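Side-chain contacts in flagellar hook-associated protein (Burkholderia pseudomallei, PDB 4UT1), which probably serves as a structural component of the bacterial flagellum, at the junction between hook and filament: residues S369-S374 and Y380-R385; A394-S397 and T402-I405; Q160-V165 and P302-L307; Q156-L161 and A598-A603. All blocks are in the same frame, centred on the assembly; numbering follows the deposited sequence.

Contact 1: residues S369-S374 and Y380-R385; sequences SDYALS and YTLTDR
Antiparallel main-chain pairing joins residues 371-374 to 381-384 as the two arms of a beta hairpin inside the five-stranded sheet of the D2-like region, with strand 421-425 flanking the first arm and strand 390-394 the second. Ala372 and Thr383 form a hydrogen-bonded pair, Ala372 N lying 2.9 Å from Thr383 O and Thr383 N 2.8 Å from Ala372 O; Ser374 and Thr381 pair likewise. Leu373 and Leu382, the non-hydrogen-bonded pair between them, share a face with Tyr371. Leu382 holds CG trans to its own nitrogen (chi1 -168°), which brings CD1 to 3.6 Å from Tyr371 CB. Leu373 crosses Leu382 at about a right angle, their CD1 atoms 4.0 Å apart, and sends CD2 to 3.9 Å from Tyr380 CD2. On the other face one water bonds to Ala372 O, Ser374 OG and Thr383 OG1. Where the strands end, Arg385 N makes an almost straight bond of 2.8 Å to Asp370 O (178° at the hydrogen). A second water accepts from Arg385 NE and donates to Asp370 OD2, an oxygen that also forms a salt bridge with Arg428. Mid-hairpin, the chemistry thus divides by face: buried leucine and tyrosine carbon on one, hydroxyls and water on the other, with oppositely charged side chains linked through water at the end.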
loop_
_atom_site.group_PDB
_atom_site.type_symbol
_atom_site.label_atom_id
_atom_site.label_comp_id
_atom_site.label_asym_id
_atom_site.label_seq_id
_atom_site.Cartn_x
_atom_site.Cartn_y
_atom_site.Cartn_z
ATOM N N SER A 369 -0.647 4.761 -0.760
ATOM C CA SER A 369 0.115 5.831 -0.082
ATOM C C SER A 369 -0.063 5.842 1.441
ATOM O O SER A 369 -0.573 4.883 2.030
ATOM C CB SER A 369 -0.279 7.211 -0.646
ATOM O OG SER A 369 0.654 8.207 -0.209
ATOM N N ASP A 370 0.393 6.925 2.080
ATOM C CA ASP A 370 0.225 7.140 3.522
ATOM C C ASP A 370 -0.668 8.356 3.707
ATOM O O ASP A 370 -0.596 9.298 2.917
ATOM C CB ASP A 370 1.543 7.424 4.265
ATOM C CG ASP A 370 2.563 6.293 4.186
ATOM O OD1 ASP A 370 2.185 5.109 4.067
ATOM O OD2 ASP A 370 3.775 6.621 4.280
ATOM N N TYR A 371 -1.462 8.367 4.769
ATOM C CA TYR A 371 -2.443 9.446 4.930
ATOM C C TYR A 371 -2.505 10.026 6.328
ATOM O O TYR A 371 -2.060 9.419 7.297
ATOM C CB TYR A 371 -3.845 8.954 4.527
ATOM C CG TYR A 371 -3.809 8.223 3.218
ATOM C CD1 TYR A 371 -3.892 8.904 2.010
ATOM C CD2 TYR A 371 -3.617 6.847 3.186
ATOM C CE1 TYR A 371 -3.804 8.222 0.798
ATOM C CE2 TYR A 371 -3.531 6.160 1.985
ATOM C CZ TYR A 371 -3.621 6.850 0.796
ATOM O OH TYR A 371 -3.529 6.149 -0.389
ATOM N N ALA A 372 -3.089 11.219 6.426
ATOM C CA ALA A 372 -3.494 11.736 7.719
ATOM C C ALA A 372 -4.979 12.064 7.608
ATOM O O ALA A 372 -5.393 12.658 6.619
ATOM C CB ALA A 372 -2.680 12.966 8.110
ATOM N N LEU A 373 -5.760 11.615 8.590
ATOM C CA LEU A 373 -7.157 12.044 8.747
ATOM C C LEU A 373 -7.238 13.136 9.810
ATOM O O LEU A 373 -6.904 12.911 10.986
ATOM C CB LEU A 373 -8.059 10.880 9.146
ATOM C CG LEU A 373 -9.545 11.262 9.140
ATOM C CD1 LEU A 373 -10.076 11.135 7.741
ATOM C CD2 LEU A 373 -10.302 10.384 10.108
ATOM N N SER A 374 -7.691 14.317 9.403
ATOM C CA SER A 374 -7.718 15.454 10.314
ATOM C C SER A 374 -9.142 15.952 10.463
ATOM O O SER A 374 -9.962 15.777 9.569
ATOM C CB SER A 374 -6.804 16.577 9.819
ATOM O OG SER A 374 -7.161 16.980 8.508
ATOM N N TYR A 380 -14.024 16.049 8.327
ATOM C CA TYR A 380 -12.818 15.242 8.294
ATOM C C TYR A 380 -12.164 15.402 6.946
ATOM O O TYR A 380 -12.834 15.383 5.918
ATOM C CB TYR A 380 -13.144 13.771 8.532
ATOM C CG TYR A 380 -13.804 13.480 9.852
ATOM C CD1 TYR A 380 -15.180 13.674 10.031
ATOM C CD2 TYR A 380 -13.073 13.004 10.917
ATOM C CE1 TYR A 380 -15.788 13.412 11.256
ATOM C CE2 TYR A 380 -13.665 12.726 12.131
ATOM C CZ TYR A 380 -15.028 12.929 12.299
ATOM O OH TYR A 380 -15.608 12.647 13.522
ATOM N N THR A 381 -10.845 15.518 6.932
ATOM C CA THR A 381 -10.134 15.556 5.672
ATOM C C THR A 381 -9.077 14.459 5.674
ATOM O O THR A 381 -8.416 14.261 6.675
ATOM C CB THR A 381 -9.471 16.917 5.448
ATOM O OG1 THR A 381 -10.464 17.951 5.526
ATOM C CG2 THR A 381 -8.778 16.966 4.097
ATOM N N LEU A 382 -8.968 13.741 4.565
ATOM C CA LEU A 382 -7.892 12.778 4.360
ATOM C C LEU A 382 -6.866 13.405 3.442
ATOM O O LEU A 382 -7.174 13.761 2.304
ATOM C CB LEU A 382 -8.426 11.470 3.759
ATOM C CG LEU A 382 -7.435 10.301 3.775
ATOM C CD1 LEU A 382 -7.338 9.725 5.175
ATOM C CD2 LEU A 382 -7.838 9.221 2.782
ATOM N N THR A 383 -5.639 13.536 3.938
ATOM C CA THR A 383 -4.554 14.112 3.169
ATOM C C THR A 383 -3.459 13.078 2.902
ATOM O O THR A 383 -3.102 12.300 3.786
ATOM C CB THR A 383 -3.948 15.315 3.901
ATOM O OG1 THR A 383 -4.994 16.259 4.190
ATOM C CG2 THR A 383 -2.895 15.976 3.048
ATOM N N ASP A 384 -2.964 13.063 1.673
ATOM C CA ASP A 384 -1.826 12.226 1.289
ATOM C C ASP A 384 -0.554 12.817 1.896
ATOM O O ASP A 384 -0.219 13.973 1.632
ATOM C CB ASP A 384 -1.737 12.140 -0.240
ATOM C CG ASP A 384 -0.694 11.156 -0.714
ATOM O OD1 ASP A 384 0.458 11.244 -0.257
ATOM O OD2 ASP A 384 -1.027 10.312 -1.565
ATOM N N ARG A 385 0.149 12.031 2.711
ATOM C CA ARG A 385 1.294 12.540 3.466
ATOM C C ARG A 385 2.539 12.783 2.608
ATOM O O ARG A 385 3.423 13.537 2.999
ATOM C CB ARG A 385 1.633 11.582 4.615
ATOM C CG ARG A 385 0.752 11.757 5.852
ATOM C CD ARG A 385 0.962 10.639 6.871
ATOM N NE ARG A 385 2.354 10.479 7.321
ATOM C CZ ARG A 385 2.928 11.148 8.320
ATOM N NH1 ARG A 385 2.269 12.093 8.989
ATOM N NH2 ARG A 385 4.196 10.889 8.638
HETATM O O HOH W 1 3.927 8.836 5.820
HETATM O O HOH W 2 -5.629 15.634 6.685
#

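Contact 2: residues A394-S397 and T402-I405; sequences ATPS and TMTI
Ala394 CB meets two side chains of strand 402-405, lying 3.7 Å from Met403 SD and 3.8 Å from Ile405 CD1. This is the close-packed part of the contact, and it is carbon and sulfur throughout. Met403 carries CG between its backbone nitrogen and carbonyl carbon (chi1 77°), then bends again about the CG-SD bond (chi3 76°). The first turn lays the CB-CG-SD run alongside the alanine methyl; the second swings CE toward Pro396, whose CG it meets at 4.0 Å as the two side chains pass at a slant. The proline ring also bears on the backbone, with Pro396 CB 3.3 Å from Thr402 O. Tyr380 lies against both Pro396 and Met403, and Leu382 against Ile405, so the buried methionine and isoleucine are covered by residues 394-397 and by the neighbouring hairpin. The other side is loose. Thr395 and Ser397 alternate with the inward-facing residues and direct their side chains away from the strand, where both are exposed and touch crystal neighbours. Thr402 and Thr404 likewise turn outward from the strand, Thr402 contributing chiefly through its carbonyl. Residues 394-397 leave strand 390-394, at the edge of the five-stranded sheet, and the chain re-enters at strand 402-405, at the edge of a three-stranded one. Apolar side chains closing the gap beside such a connection between edge strands are consistent with the packing of a beta sandwich.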
loop_
_atom_site.group_PDB
_atom_site.type_symbol
_atom_site.label_atom_id
_atom_site.label_comp_id
_atom_site.label_asym_id
_atom_site.label_seq_id
_atom_site.Cartn_x
_atom_site.Cartn_y
_atom_site.Cartn_z
ATOM N N ALA A 394 -15.103 14.239 4.448
ATOM C CA ALA A 394 -16.361 13.638 4.882
ATOM C C ALA A 394 -16.997 14.399 6.034
ATOM O O ALA A 394 -16.307 14.975 6.876
ATOM C CB ALA A 394 -16.155 12.195 5.273
ATOM N N THR A 395 -18.329 14.397 6.064
ATOM C CA THR A 395 -19.085 15.002 7.156
ATOM C C THR A 395 -20.162 14.047 7.660
ATOM O O THR A 395 -21.351 14.345 7.546
ATOM C CB THR A 395 -19.773 16.323 6.727
ATOM O OG1 THR A 395 -20.499 16.102 5.507
ATOM C CG2 THR A 395 -18.755 17.432 6.525
ATOM N N PRO A 396 -19.755 12.897 8.211
ATOM C CA PRO A 396 -20.723 11.895 8.672
ATOM C C PRO A 396 -21.663 12.456 9.730
ATOM O O PRO A 396 -21.287 13.379 10.446
ATOM C CB PRO A 396 -19.837 10.801 9.271
ATOM C CG PRO A 396 -18.582 11.523 9.636
ATOM C CD PRO A 396 -18.376 12.490 8.517
ATOM N N SER A 397 -22.868 11.904 9.821
ATOM C CA SER A 397 -23.776 12.281 10.895
ATOM C C SER A 397 -23.865 11.145 11.898
ATOM O O SER A 397 -24.455 11.287 12.963
ATOM C CB SER A 397 -25.154 12.615 10.341
ATOM O OG SER A 397 -25.677 11.512 9.635
ATOM N N THR A 402 -18.512 7.136 11.381
ATOM C CA THR A 402 -17.933 6.249 10.382
ATOM C C THR A 402 -18.021 6.955 9.041
ATOM O O THR A 402 -18.986 7.672 8.780
ATOM C CB THR A 402 -18.658 4.900 10.319
ATOM O OG1 THR A 402 -20.008 5.112 9.882
ATOM C CG2 THR A 402 -18.676 4.240 11.685
ATOM N N MET A 403 -17.018 6.758 8.196
ATOM C CA MET A 403 -16.971 7.391 6.883
ATOM C C MET A 403 -16.109 6.596 5.904
ATOM O O MET A 403 -15.312 5.743 6.303
ATOM C CB MET A 403 -16.449 8.824 6.994
ATOM C CG MET A 403 -14.943 8.932 7.175
ATOM S SD MET A 403 -14.481 10.416 8.090
ATOM C CE MET A 403 -14.929 9.900 9.731
ATOM N N THR A 404 -16.293 6.872 4.617
ATOM C CA THR A 404 -15.504 6.245 3.575
ATOM C C THR A 404 -14.863 7.311 2.697
ATOM O O THR A 404 -15.550 8.164 2.144
ATOM C CB THR A 404 -16.359 5.299 2.697
ATOM O OG1 THR A 404 -16.891 4.251 3.511
ATOM C CG2 THR A 404 -15.506 4.681 1.591
ATOM N N ILE A 405 -13.540 7.266 2.587
ATOM C CA ILE A 405 -12.807 8.212 1.757
ATOM C C ILE A 405 -11.693 7.499 1.022
ATOM O O ILE A 405 -10.917 6.798 1.646
ATOM C CB ILE A 405 -12.175 9.341 2.594
ATOM C CG1 ILE A 405 -13.241 10.072 3.417
ATOM C CG2 ILE A 405 -11.404 10.303 1.698
ATOM C CD1 ILE A 405 -12.661 11.063 4.419
#

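Contact 3: residues Q160-V165 and P302-L307; sequences QLRQSV and PAQAQL
Arg162 and Gln304 each leave the main chain with CG opposite the backbone nitrogen (chi1 -173° in the arginine), which sends both side chains into the gap between their helices. The arginine then turns at chi3 (-63°), while the glutamine stays extended beyond CG. The two chains meet at about a right angle, yet their flat ends are nearly coplanar, the guanidinium and amide planes lying 19° apart. Gln304 OE1 sits at the guanidinium edge and takes both terminal nitrogens end-on: Arg162 NH1 approaches to 2.9 Å and Arg162 NH2 to 2.7 Å. One oxygen thus accepts two N-H groups, a forked bond whose arms are each bent rather than straight. This double grip fixes which end of the amide faces the arginine and limits rotation about the last glutamine bond. Within the two segments the closest alpha carbons, Arg162 CA and Gln304 CA, are 10.3 Å apart, although the helices come nearer at Tyr158. The guanidinium has further partners. Arg162 NE forms a salt bridge with Glu259 and Arg162 NH2 another with Asp301, nearly one turn before the glutamine; the two carboxylates probably offset much of the positive charge, with Arg428 close by and touching both Arg162 and Gln304. Within the fold the contact ties helix 134-193 to helix 287-322: Leu161 and Val165 pack on the latter through Leu300 and Phe295, Leu307 turns to helix 593-630 beyond, and Glu259 brings in the loop that leads to strand 260-265.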
loop_
_atom_site.group_PDB
_atom_site.type_symbol
_atom_site.label_atom_id
_atom_site.label_comp_id
_atom_site.label_asym_id
_atom_site.label_seq_id
_atom_site.Cartn_x
_atom_site.Cartn_y
_atom_site.Cartn_z
ATOM N N GLN A 160 14.835 -1.182 8.163
ATOM C CA GLN A 160 16.242 -1.003 8.473
ATOM C C GLN A 160 16.760 0.318 7.901
ATOM O O GLN A 160 17.454 1.079 8.587
ATOM C CB GLN A 160 17.052 -2.202 7.961
ATOM C CG GLN A 160 16.847 -3.458 8.819
ATOM C CD GLN A 160 17.395 -4.737 8.163
ATOM O OE1 GLN A 160 18.004 -4.688 7.098
ATOM N NE2 GLN A 160 17.156 -5.882 8.802
ATOM N N LEU A 161 16.412 0.585 6.652
ATOM C CA LEU A 161 16.691 1.869 6.030
ATOM C C LEU A 161 16.038 3.014 6.806
ATOM O O LEU A 161 16.651 4.075 7.005
ATOM C CB LEU A 161 16.209 1.875 4.579
ATOM C CG LEU A 161 17.109 1.122 3.597
ATOM C CD1 LEU A 161 16.505 1.149 2.209
ATOM C CD2 LEU A 161 18.499 1.738 3.595
ATOM N N ARG A 162 14.804 2.796 7.252
ATOM C CA ARG A 162 14.084 3.829 7.998
ATOM C C ARG A 162 14.801 4.123 9.312
ATOM O O ARG A 162 14.920 5.293 9.728
ATOM C CB ARG A 162 12.630 3.426 8.252
ATOM C CG ARG A 162 11.802 4.556 8.883
ATOM C CD ARG A 162 10.306 4.265 8.844
ATOM N NE ARG A 162 9.810 4.180 7.476
ATOM C CZ ARG A 162 9.471 3.046 6.869
ATOM N NH1 ARG A 162 9.555 1.883 7.510
ATOM N NH2 ARG A 162 9.035 3.081 5.618
ATOM N N GLN A 163 15.318 3.078 9.952
ATOM C CA GLN A 163 16.052 3.292 11.197
ATOM C C GLN A 163 17.433 3.893 10.937
ATOM O O GLN A 163 17.918 4.697 11.737
ATOM C CB GLN A 163 16.173 1.993 11.987
ATOM C CG GLN A 163 17.073 2.108 13.206
ATOM C CD GLN A 163 16.647 3.209 14.147
ATOM O OE1 GLN A 163 15.469 3.587 14.193
ATOM N NE2 GLN A 163 17.603 3.736 14.913
ATOM N N SER A 164 18.067 3.498 9.832
ATOM C CA SER A 164 19.317 4.120 9.410
ATOM C C SER A 164 19.123 5.626 9.251
ATOM O O SER A 164 19.952 6.420 9.705
ATOM C CB SER A 164 19.826 3.493 8.107
ATOM O OG SER A 164 21.062 4.067 7.725
ATOM N N VAL A 165 18.007 6.036 8.654
ATOM C CA VAL A 165 17.707 7.463 8.569
ATOM C C VAL A 165 17.594 8.091 9.974
ATOM O O VAL A 165 18.181 9.147 10.239
ATOM C CB VAL A 165 16.419 7.712 7.750
ATOM C CG1 VAL A 165 15.954 9.167 7.914
ATOM C CG2 VAL A 165 16.683 7.381 6.286
ATOM N N PRO A 302 6.956 6.140 0.458
ATOM C CA PRO A 302 6.056 5.746 -0.632
ATOM C C PRO A 302 6.367 4.358 -1.156
ATOM O O PRO A 302 5.439 3.597 -1.459
ATOM C CB PRO A 302 6.316 6.810 -1.708
ATOM C CG PRO A 302 6.723 8.018 -0.909
ATOM C CD PRO A 302 7.571 7.451 0.204
ATOM N N ALA A 303 7.647 4.022 -1.249
ATOM C CA ALA A 303 8.022 2.734 -1.810
ATOM C C ALA A 303 7.476 1.614 -0.944
ATOM O O ALA A 303 6.970 0.631 -1.465
ATOM C CB ALA A 303 9.534 2.604 -1.952
ATOM N N GLN A 304 7.575 1.747 0.375
ATOM C CA GLN A 304 7.074 0.662 1.207
ATOM C C GLN A 304 5.548 0.582 1.155
ATOM O O GLN A 304 4.983 -0.508 1.201
ATOM C CB GLN A 304 7.536 0.790 2.655
ATOM C CG GLN A 304 7.211 -0.492 3.422
ATOM C CD GLN A 304 7.787 -0.527 4.799
ATOM O OE1 GLN A 304 8.454 0.422 5.244
ATOM N NE2 GLN A 304 7.533 -1.623 5.505
ATOM N N ALA A 305 4.877 1.726 1.050
ATOM C CA ALA A 305 3.421 1.732 0.952
ATOM C C ALA A 305 2.977 1.043 -0.336
ATOM O O ALA A 305 1.961 0.334 -0.370
ATOM C CB ALA A 305 2.874 3.163 1.004
ATOM N N GLN A 306 3.717 1.289 -1.409
ATOM C CA GLN A 306 3.407 0.663 -2.697
ATOM C C GLN A 306 3.650 -0.839 -2.689
ATOM O O GLN A 306 2.829 -1.612 -3.198
ATOM C CB GLN A 306 4.229 1.327 -3.806
ATOM C CG GLN A 306 3.844 2.794 -4.029
ATOM C CD GLN A 306 4.916 3.579 -4.765
ATOM O OE1 GLN A 306 5.767 3.008 -5.456
ATOM N NE2 GLN A 306 4.890 4.894 -4.610
ATOM N N LEU A 307 4.779 -1.267 -2.141
ATOM C CA LEU A 307 5.086 -2.684 -2.122
ATOM C C LEU A 307 4.151 -3.382 -1.141
ATOM O O LEU A 307 3.708 -4.484 -1.388
ATOM C CB LEU A 307 6.545 -2.935 -1.751
ATOM C CG LEU A 307 6.956 -4.410 -1.736
ATOM C CD1 LEU A 307 6.756 -5.064 -3.106
ATOM C CD2 LEU A 307 8.394 -4.556 -1.274
#

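Contact 4: residues Q156-L161 and A598-A603; sequences QQYSQL and AGYVNA. With EDO (1,2-ethanediol), chain G; EDO (1,2-ethanediol), chain P.
Tyr158 brings its hydroxyl to the edge of the Tyr600 ring, with Tyr158 OH 3.3 Å from Tyr600 CE1, and the Tyr600 hydroxyl in turn lies in the plane of the Tyr158 ring, at its edge. The two side chains come from opposite directions and span a wide gap, for the nearest alpha carbons of the two segments, Tyr158 CA and Val601 CA, are 13.6 Å apart. Their hydroxyls form a short hydrogen bond, Tyr158 OH to Tyr600 OH 2.7 Å, in which either could be the donor. Tyr600 reaches this place with chi1 at 138°, away from the usual staggered values, which suggests that its surroundings hold the ring there. Part of those surroundings is helix 287-322, which lies beside the pair: Ala303 CB comes within 3.5 Å of Tyr158 OH, Ala303 O within 3.3 Å of Tyr600 CE1, and Leu307 CD2 within 3.5 Å of Tyr600 OH. The ring of Tyr597, nearly one turn earlier on helix 593-630, also meets that of Tyr600 at a slant. Tyr600 OH has a second polar partner in O2 of a 1,2-ethanediol, 2.8 Å away and in the plane of the tyrosine ring; this molecule probably came from the crystallisation liquor. The hydrogen bond links helix 134-193 to helix 593-630, elements more than four hundred residues apart in sequence. Chemically, it gives each buried hydroxyl a polar partner, while the rings pack against Ala303 and Leu307 with polar groups nearby: a directional bond with little area of contact.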
loop_
_atom_site.group_PDB
_atom_site.type_symbol
_atom_site.label_atom_id
_atom_site.label_comp_id
_atom_site.label_asym_id
_atom_site.label_seq_id
_atom_site.Cartn_x
_atom_site.Cartn_y
_atom_site.Cartn_z
ATOM N N GLN A 156 11.714 -5.956 6.434
ATOM C CA GLN A 156 12.889 -5.748 7.279
ATOM C C GLN A 156 13.848 -4.731 6.667
ATOM O O GLN A 156 14.387 -3.886 7.382
ATOM C CB GLN A 156 13.620 -7.065 7.519
ATOM C CG GLN A 156 12.843 -8.110 8.302
ATOM C CD GLN A 156 12.773 -7.812 9.788
ATOM O OE1 GLN A 156 13.777 -7.459 10.421
ATOM N NE2 GLN A 156 11.579 -7.955 10.358
ATOM N N GLN A 157 14.074 -4.814 5.359
ATOM C CA GLN A 157 14.971 -3.882 4.677
ATOM C C GLN A 157 14.446 -2.454 4.726
ATOM O O GLN A 157 15.192 -1.503 5.004
ATOM C CB GLN A 157 15.198 -4.296 3.223
ATOM C CG GLN A 157 16.102 -3.331 2.452
ATOM C CD GLN A 157 17.552 -3.367 2.944
ATOM O OE1 GLN A 157 18.111 -4.441 3.179
ATOM N NE2 GLN A 157 18.154 -2.201 3.106
ATOM N N TYR A 158 13.155 -2.287 4.477
ATOM C CA TYR A 158 12.595 -0.953 4.550
ATOM C C TYR A 158 12.695 -0.377 5.955
ATOM O O TYR A 158 13.069 0.784 6.118
ATOM C CB TYR A 158 11.143 -0.950 4.040
ATOM C CG TYR A 158 11.134 -0.808 2.539
ATOM C CD1 TYR A 158 11.404 0.421 1.949
ATOM C CD2 TYR A 158 10.917 -1.909 1.706
ATOM C CE1 TYR A 158 11.432 0.572 0.589
ATOM C CE2 TYR A 158 10.943 -1.769 0.341
ATOM C CZ TYR A 158 11.202 -0.536 -0.219
ATOM O OH TYR A 158 11.237 -0.396 -1.585
ATOM N N SER A 159 12.411 -1.173 6.980
ATOM C CA SER A 159 12.466 -0.647 8.333
ATOM C C SER A 159 13.922 -0.399 8.733
ATOM O O SER A 159 14.217 0.481 9.533
ATOM C CB SER A 159 11.785 -1.605 9.316
ATOM O OG SER A 159 12.447 -2.847 9.334
ATOM N N GLN A 160 14.835 -1.182 8.163
ATOM C CA GLN A 160 16.242 -1.003 8.473
ATOM C C GLN A 160 16.760 0.318 7.901
ATOM O O GLN A 160 17.454 1.079 8.587
ATOM C CB GLN A 160 17.052 -2.202 7.961
ATOM C CG GLN A 160 16.847 -3.458 8.819
ATOM C CD GLN A 160 17.395 -4.737 8.163
ATOM O OE1 GLN A 160 18.004 -4.688 7.098
ATOM N NE2 GLN A 160 17.156 -5.882 8.802
ATOM N N LEU A 161 16.412 0.585 6.652
ATOM C CA LEU A 161 16.691 1.869 6.030
ATOM C C LEU A 161 16.038 3.014 6.806
ATOM O O LEU A 161 16.651 4.075 7.005
ATOM C CB LEU A 161 16.209 1.875 4.579
ATOM C CG LEU A 161 17.109 1.122 3.597
ATOM C CD1 LEU A 161 16.505 1.149 2.209
ATOM C CD2 LEU A 161 18.499 1.738 3.595
ATOM N N ALA A 598 6.497 -3.451 -11.245
ATOM C CA ALA A 598 7.442 -2.793 -12.144
ATOM C C ALA A 598 7.404 -1.270 -11.973
ATOM O O ALA A 598 8.436 -0.606 -12.029
ATOM C CB ALA A 598 7.163 -3.178 -13.589
ATOM N N GLY A 599 6.216 -0.720 -11.759
ATOM C CA GLY A 599 6.084 0.707 -11.512
ATOM C C GLY A 599 6.752 1.120 -10.211
ATOM O O GLY A 599 7.406 2.157 -10.138
ATOM N N TYR A 600 6.593 0.294 -9.183
ATOM C CA TYR A 600 7.174 0.572 -7.874
ATOM C C TYR A 600 8.703 0.583 -7.969
ATOM O O TYR A 600 9.371 1.462 -7.409
ATOM C CB TYR A 600 6.658 -0.464 -6.852
ATOM C CG TYR A 600 7.682 -1.001 -5.882
ATOM C CD1 TYR A 600 7.938 -0.348 -4.681
ATOM C CD2 TYR A 600 8.376 -2.173 -6.152
ATOM C CE1 TYR A 600 8.865 -0.828 -3.802
ATOM C CE2 TYR A 600 9.313 -2.665 -5.273
ATOM C CZ TYR A 600 9.550 -1.992 -4.096
ATOM O OH TYR A 600 10.473 -2.478 -3.209
ATOM N N VAL A 601 9.264 -0.367 -8.708
ATOM C CA VAL A 601 10.715 -0.424 -8.868
ATOM C C VAL A 601 11.213 0.752 -9.701
ATOM O O VAL A 601 12.217 1.383 -9.364
ATOM C CB VAL A 601 11.165 -1.759 -9.519
ATOM C CG1 VAL A 601 12.610 -1.678 -10.019
ATOM C CG2 VAL A 601 11.009 -2.900 -8.522
ATOM N N ASN A 602 10.503 1.051 -10.781
ATOM C CA ASN A 602 10.926 2.104 -11.697
ATOM C C ASN A 602 10.883 3.492 -11.063
ATOM O O ASN A 602 11.663 4.360 -11.441
ATOM C CB ASN A 602 10.066 2.088 -12.964
ATOM C CG ASN A 602 10.397 0.917 -13.872
ATOM O OD1 ASN A 602 11.484 0.359 -13.802
ATOM N ND2 ASN A 602 9.449 0.536 -14.726
ATOM N N ALA A 603 9.979 3.702 -10.110
ATOM C CA ALA A 603 9.940 4.970 -9.382
ATOM C C ALA A 603 11.257 5.155 -8.645
ATOM O O ALA A 603 11.850 6.231 -8.666
ATOM C CB ALA A 603 8.764 5.021 -8.402
HETATM C C1 EDO G . 12.154 -4.274 14.199
HETATM O O1 EDO G . 13.427 -4.249 14.848
HETATM C C2 EDO G . 12.258 -5.260 13.043
HETATM O O2 EDO G . 11.003 -5.357 12.371
HETATM C C1 EDO P . 13.248 -6.675 -3.636
HETATM O O1 EDO P . 12.538 -7.798 -4.188
HETATM C C2 EDO P . 12.288 -5.726 -2.918
HETATM O O2 EDO P . 11.372 -5.085 -3.834
#

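Contacts 3 and 4 are buried within the helical part of the chain and share helix 134-193, from which successive turns reach helix 287-322 and helix 593-630; their centres are 6 Å apart. Each rests on a single pair of polar side chains and little contact area, and contact 4 has the longer reach. Contacts 1 and 2 belong to the D2-like region, are only partly buried, and work differently: the hairpin of contact 1 is held by backbone bonds, while contact 2, further from the centre of the chain, is mostly apolar packing. Tyr380 and Leu382 connect these two, and Asp370 beside Ala305 brings contact 1 against the helix of contact 3.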